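Local coordinates for Phosphoglucomutase/phosphomannomutase family protein (Burkholderia thailandensis, PDB 3UW2), which probably catalyses intramolecular phosphate transfer on hexose phosphates, as in other metal-dependent phosphohexose mutases, at residues L245-I259 with L270-P282. Residues are numbered along the deposited sequence; the frame is centred on the assembly and turned at random.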
loop_
_atom_site.group_PDB
_atom_site.type_symbol
_atom_site.label_atom_id
_atom_site.label_comp_id
_atom_site.label_asym_id
_atom_site.label_seq_id
_atom_site.Cartn_x
_atom_site.Cartn_y
_atom_site.Cartn_z
ATOM N N LEU A 245 -10.059 -14.153 -1.852
ATOM C CA LEU A 245 -11.160 -13.458 -2.506
ATOM C C LEU A 245 -12.320 -14.405 -2.833
ATOM O O LEU A 245 -13.334 -13.955 -3.397
ATOM C CB LEU A 245 -10.681 -12.645 -3.755
ATOM C CG LEU A 245 -9.534 -11.612 -3.525
ATOM C CD1 LEU A 245 -9.008 -11.019 -4.824
ATOM C CD2 LEU A 245 -9.981 -10.501 -2.582
ATOM N N GLN A 246 -12.181 -15.695 -2.509
ATOM C CA GLN A 246 -13.187 -16.670 -2.945
ATOM C C GLN A 246 -14.539 -16.432 -2.260
ATOM O O GLN A 246 -15.571 -16.691 -2.877
ATOM C CB GLN A 246 -12.687 -18.120 -2.828
ATOM C CG GLN A 246 -11.460 -18.389 -3.708
ATOM C CD GLN A 246 -11.712 -18.026 -5.169
ATOM O OE1 GLN A 246 -12.685 -18.488 -5.750
ATOM N NE2 GLN A 246 -10.858 -17.170 -5.752
ATOM N N ASP A 247 -14.538 -15.884 -1.033
ATOM C CA ASP A 247 -15.784 -15.552 -0.324
ATOM C C ASP A 247 -16.498 -14.387 -0.952
ATOM O O ASP A 247 -17.735 -14.416 -1.052
ATOM C CB ASP A 247 -15.543 -15.236 1.152
ATOM C CG ASP A 247 -15.089 -16.463 1.918
ATOM O OD1 ASP A 247 -15.861 -17.416 1.983
ATOM O OD2 ASP A 247 -13.945 -16.511 2.396
ATOM N N VAL A 248 -15.746 -13.343 -1.345
ATOM C CA VAL A 248 -16.349 -12.183 -1.999
ATOM C C VAL A 248 -16.963 -12.665 -3.366
ATOM O O VAL A 248 -18.075 -12.234 -3.736
ATOM C CB VAL A 248 -15.280 -11.080 -2.293
ATOM C CG1 VAL A 248 -15.712 -10.168 -3.446
ATOM C CG2 VAL A 248 -14.942 -10.310 -1.035
ATOM N N ILE A 249 -16.278 -13.566 -4.080
ATOM C CA ILE A 249 -16.732 -14.007 -5.413
ATOM C C ILE A 249 -18.041 -14.799 -5.235
ATOM O O ILE A 249 -19.018 -14.608 -5.975
ATOM C CB ILE A 249 -15.664 -14.863 -6.129
ATOM C CG1 ILE A 249 -14.537 -13.994 -6.717
ATOM C CG2 ILE A 249 -16.274 -15.827 -7.196
ATOM C CD1 ILE A 249 -13.274 -14.773 -7.022
ATOM N N ALA A 250 -18.065 -15.685 -4.226
ATOM C CA ALA A 250 -19.241 -16.508 -3.959
ATOM C C ALA A 250 -20.406 -15.630 -3.523
ATOM O O ALA A 250 -21.543 -15.894 -3.891
ATOM C CB ALA A 250 -18.937 -17.594 -2.918
ATOM N N LYS A 251 -20.155 -14.613 -2.716
ATOM C CA LYS A 251 -21.187 -13.725 -2.259
ATOM C C LYS A 251 -21.807 -12.882 -3.368
ATOM O O LYS A 251 -23.023 -12.635 -3.345
ATOM C CB LYS A 251 -20.622 -12.782 -1.176
ATOM C CG LYS A 251 -21.649 -12.247 -0.237
ATOM C CD LYS A 251 -22.486 -13.363 0.433
ATOM C CE LYS A 251 -21.864 -13.839 1.735
ATOM N NZ LYS A 251 -22.609 -15.075 2.173
ATOM N N LEU A 252 -20.971 -12.413 -4.310
ATOM C CA LEU A 252 -21.443 -11.752 -5.486
ATOM C C LEU A 252 -22.326 -12.705 -6.376
ATOM O O LEU A 252 -23.256 -12.211 -7.064
ATOM C CB LEU A 252 -20.268 -11.111 -6.277
ATOM C CG LEU A 252 -19.626 -9.821 -5.651
ATOM C CD1 LEU A 252 -18.250 -9.575 -6.260
ATOM C CD2 LEU A 252 -20.512 -8.596 -5.866
ATOM N N LYS A 253 -22.036 -14.016 -6.408
ATOM C CA LYS A 253 -22.927 -14.957 -7.157
ATOM C C LYS A 253 -24.252 -15.130 -6.434
ATOM O O LYS A 253 -25.268 -15.318 -7.059
ATOM C CB LYS A 253 -22.291 -16.345 -7.414
ATOM C CG LYS A 253 -21.173 -16.354 -8.465
ATOM C CD LYS A 253 -20.478 -17.710 -8.634
ATOM C CE LYS A 253 -19.040 -17.546 -9.192
ATOM N NZ LYS A 253 -18.780 -16.319 -10.043
ATOM N N ALA A 254 -24.242 -15.062 -5.101
ATOM C CA ALA A 254 -25.404 -15.500 -4.338
ATOM C C ALA A 254 -26.311 -14.383 -3.828
ATOM O O ALA A 254 -27.304 -14.661 -3.178
ATOM C CB ALA A 254 -24.974 -16.414 -3.215
ATOM N N THR A 255 -25.968 -13.129 -4.111
ATOM C CA THR A 255 -26.758 -11.965 -3.669
ATOM C C THR A 255 -26.948 -11.002 -4.866
ATOM O O THR A 255 -26.351 -11.219 -5.910
ATOM C CB THR A 255 -26.050 -11.205 -2.515
ATOM O OG1 THR A 255 -24.827 -10.578 -2.992
ATOM C CG2 THR A 255 -25.735 -12.160 -1.329
ATOM N N ASP A 256 -27.731 -9.939 -4.710
ATOM C CA ASP A 256 -27.825 -8.931 -5.758
ATOM C C ASP A 256 -26.823 -7.747 -5.622
ATOM O O ASP A 256 -27.060 -6.652 -6.186
ATOM C CB ASP A 256 -29.257 -8.397 -5.860
ATOM C CG ASP A 256 -29.723 -7.747 -4.573
ATOM O OD1 ASP A 256 -28.950 -7.711 -3.575
ATOM O OD2 ASP A 256 -30.891 -7.284 -4.555
ATOM N N ALA A 257 -25.752 -7.940 -4.850
ATOM C CA ALA A 257 -24.741 -6.920 -4.758
ATOM C C ALA A 257 -24.129 -6.807 -6.133
ATOM O O ALA A 257 -24.170 -7.783 -6.921
ATOM C CB ALA A 257 -23.688 -7.273 -3.713
ATOM N N GLU A 258 -23.546 -5.652 -6.423
ATOM C CA GLU A 258 -23.010 -5.371 -7.795
ATOM C C GLU A 258 -21.491 -5.500 -7.887
ATOM O O GLU A 258 -20.988 -5.900 -8.908
ATOM C CB GLU A 258 -23.324 -3.944 -8.220
ATOM C CG GLU A 258 -24.802 -3.578 -8.183
ATOM C CD GLU A 258 -25.089 -2.219 -8.834
ATOM O OE1 GLU A 258 -24.628 -1.980 -9.960
ATOM O OE2 GLU A 258 -25.767 -1.372 -8.216
ATOM N N ILE A 259 -20.787 -5.150 -6.804
ATOM C CA ILE A 259 -19.336 -5.010 -6.795
ATOM C C ILE A 259 -18.799 -5.530 -5.466
ATOM O O ILE A 259 -19.454 -5.326 -4.449
ATOM C CB ILE A 259 -18.987 -3.493 -6.970
ATOM C CG1 ILE A 259 -19.195 -3.085 -8.466
ATOM C CG2 ILE A 259 -17.585 -3.137 -6.517
ATOM C CD1 ILE A 259 -18.324 -3.841 -9.466
ATOM N N LEU A 270 -6.817 -1.947 -1.314
ATOM C CA LEU A 270 -8.159 -2.387 -1.740
ATOM C C LEU A 270 -8.048 -3.388 -2.912
ATOM O O LEU A 270 -7.362 -3.100 -3.929
ATOM C CB LEU A 270 -8.993 -1.168 -2.205
ATOM C CG LEU A 270 -10.360 -1.440 -2.872
ATOM C CD1 LEU A 270 -11.380 -1.838 -1.848
ATOM C CD2 LEU A 270 -10.823 -0.188 -3.621
ATOM N N GLY A 271 -8.719 -4.536 -2.734
ATOM C CA GLY A 271 -8.995 -5.511 -3.825
ATOM C C GLY A 271 -10.408 -5.312 -4.362
ATOM O O GLY A 271 -11.329 -5.047 -3.574
ATOM N N VAL A 272 -10.597 -5.474 -5.685
ATOM C CA VAL A 272 -11.855 -5.156 -6.386
ATOM C C VAL A 272 -12.184 -6.342 -7.248
ATOM O O VAL A 272 -11.360 -6.793 -8.059
ATOM C CB VAL A 272 -11.714 -3.890 -7.323
ATOM C CG1 VAL A 272 -12.994 -3.660 -8.150
ATOM C CG2 VAL A 272 -11.346 -2.642 -6.522
ATOM N N VAL A 273 -13.402 -6.846 -7.060
ATOM C CA VAL A 273 -13.940 -8.004 -7.791
ATOM C C VAL A 273 -15.259 -7.593 -8.485
ATOM O O VAL A 273 -16.136 -6.969 -7.870
ATOM C CB VAL A 273 -14.249 -9.211 -6.810
ATOM C CG1 VAL A 273 -14.768 -10.456 -7.547
ATOM C CG2 VAL A 273 -13.007 -9.609 -6.020
ATOM N N THR A 274 -15.407 -7.968 -9.745
ATOM C CA THR A 274 -16.656 -7.758 -10.441
ATOM C C THR A 274 -17.746 -8.795 -10.077
ATOM O O THR A 274 -17.480 -9.811 -9.432
ATOM C CB THR A 274 -16.473 -7.772 -11.982
ATOM O OG1 THR A 274 -16.076 -9.085 -12.384
ATOM C CG2 THR A 274 -15.385 -6.733 -12.387
ATOM N N LYS A 275 -18.964 -8.503 -10.528
ATOM C CA LYS A 275 -20.140 -9.297 -10.316
ATOM C C LYS A 275 -19.888 -10.724 -10.838
ATOM O O LYS A 275 -20.225 -11.729 -10.159
ATOM C CB LYS A 275 -21.305 -8.652 -11.121
ATOM C CG LYS A 275 -22.671 -9.379 -11.053
ATOM C CD LYS A 275 -23.304 -9.286 -9.643
ATOM C CE LYS A 275 -24.638 -10.079 -9.591
ATOM N NZ LYS A 275 -24.997 -10.193 -8.134
ATOM N N ASP A 276 -19.327 -10.794 -12.048
ATOM C CA ASP A 276 -18.961 -12.061 -12.644
ATOM C C ASP A 276 -17.610 -12.642 -12.170
ATOM O O ASP A 276 -17.070 -13.555 -12.829
ATOM C CB ASP A 276 -19.055 -11.990 -14.182
ATOM C CG ASP A 276 -18.110 -10.919 -14.803
ATOM O OD1 ASP A 276 -17.725 -9.928 -14.165
ATOM O OD2 ASP A 276 -17.779 -11.087 -15.987
ATOM N N GLY A 277 -17.081 -12.164 -11.028
ATOM C CA GLY A 277 -15.958 -12.867 -10.420
ATOM C C GLY A 277 -14.547 -12.528 -10.922
ATOM O O GLY A 277 -13.579 -13.282 -10.681
ATOM N N GLN A 278 -14.425 -11.440 -11.654
ATOM C CA GLN A 278 -13.132 -11.024 -12.194
ATOM C C GLN A 278 -12.409 -10.122 -11.206
ATOM O O GLN A 278 -12.969 -9.103 -10.763
ATOM C CB GLN A 278 -13.308 -10.260 -13.520
ATOM C CG GLN A 278 -13.995 -11.032 -14.649
ATOM C CD GLN A 278 -13.420 -12.400 -14.808
ATOM O OE1 GLN A 278 -14.081 -13.389 -14.504
ATOM N NE2 GLN A 278 -12.178 -12.483 -15.226
ATOM N N ILE A 279 -11.170 -10.470 -10.866
ATOM C CA ILE A 279 -10.350 -9.573 -10.059
ATOM C C ILE A 279 -9.838 -8.404 -10.953
ATOM O O ILE A 279 -9.313 -8.660 -11.996
ATOM C CB ILE A 279 -9.135 -10.304 -9.448
ATOM C CG1 ILE A 279 -9.626 -11.470 -8.590
ATOM C CG2 ILE A 279 -8.268 -9.285 -8.662
ATOM C CD1 ILE A 279 -8.725 -12.682 -8.619
ATOM N N ILE A 280 -10.006 -7.146 -10.551
ATOM C CA ILE A 280 -9.466 -5.996 -11.323
ATOM C C ILE A 280 -8.154 -5.542 -10.676
ATOM O O ILE A 280 -8.133 -4.956 -9.555
ATOM C CB ILE A 280 -10.521 -4.826 -11.430
ATOM C CG1 ILE A 280 -11.890 -5.375 -11.859
ATOM C CG2 ILE A 280 -10.047 -3.697 -12.384
ATOM C CD1 ILE A 280 -11.967 -6.019 -13.240
ATOM N N TYR A 281 -7.032 -5.909 -11.306
ATOM C CA TYR A 281 -5.708 -5.610 -10.728
ATOM C C TYR A 281 -5.477 -4.119 -10.615
ATOM O O TYR A 281 -6.092 -3.332 -11.343
ATOM C CB TYR A 281 -4.576 -6.280 -11.513
ATOM C CG TYR A 281 -4.626 -7.739 -11.276
ATOM C CD1 TYR A 281 -5.035 -8.617 -12.279
ATOM C CD2 TYR A 281 -4.373 -8.247 -10.004
ATOM C CE1 TYR A 281 -5.164 -9.988 -12.032
ATOM C CE2 TYR A 281 -4.505 -9.607 -9.729
ATOM C CZ TYR A 281 -4.895 -10.477 -10.751
ATOM O OH TYR A 281 -5.008 -11.826 -10.480
ATOM N N PRO A 282 -4.631 -3.701 -9.668
ATOM C CA PRO A 282 -4.573 -2.246 -9.468
ATOM C C PRO A 282 -3.978 -1.490 -10.661
ATOM O O PRO A 282 -4.258 -0.329 -10.770
ATOM C CB PRO A 282 -3.691 -2.085 -8.221
ATOM C CG PRO A 282 -3.936 -3.387 -7.470
ATOM C CD PRO A 282 -4.141 -4.457 -8.495
HETATM O O HOH W 1 -18.797 -13.535 -8.720
#
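In the second alpha/beta/alpha domain of this phosphohexose mutase, helix 246-254 packs over one face of the four-stranded mixed sheet, against its outermost strand 270-273, with Val273 meeting Val248, Ile249 and Leu252; the two axes run at 36° to each other. The contact illustrates how a helix C-terminus can be tied to a neighbouring turn by one lysine. The side chain of Val273 is the centre of the apolar contact: CG1, anti to the backbone N (chi1 -178°), reaches Ile249 CG1 at 3.6 Å, the two side chains crossing at about a right angle, while CG2 lies alongside Val248 CG1. Leu252 CD1 touches Val273 CG1 and also rests on Thr274 O at 3.3 Å. Toward the start of the helix, Leu245 CD1 meets Ile279 CG1. Beyond the strand, a type I turn from Thr274 to Gly277 presents Lys275, whose chain bends at chi2 (68°) and carries its ammonium group among backbone carbonyls of the last helical turn and the following loop. NZ donates to Leu252 O at 2.9 Å, in the carbonyl plane, and to Ala257 O at 2.8 Å; the positive charge probably interacts favourably with the negative, C-terminal end of the helix dipole. Ser382 of helix 381-386 bonds the backbone N of Lys275. One water links helix to turn, donating to Ile249 O and Lys275 O and accepting from Lys253 NZ at 3.1 Å.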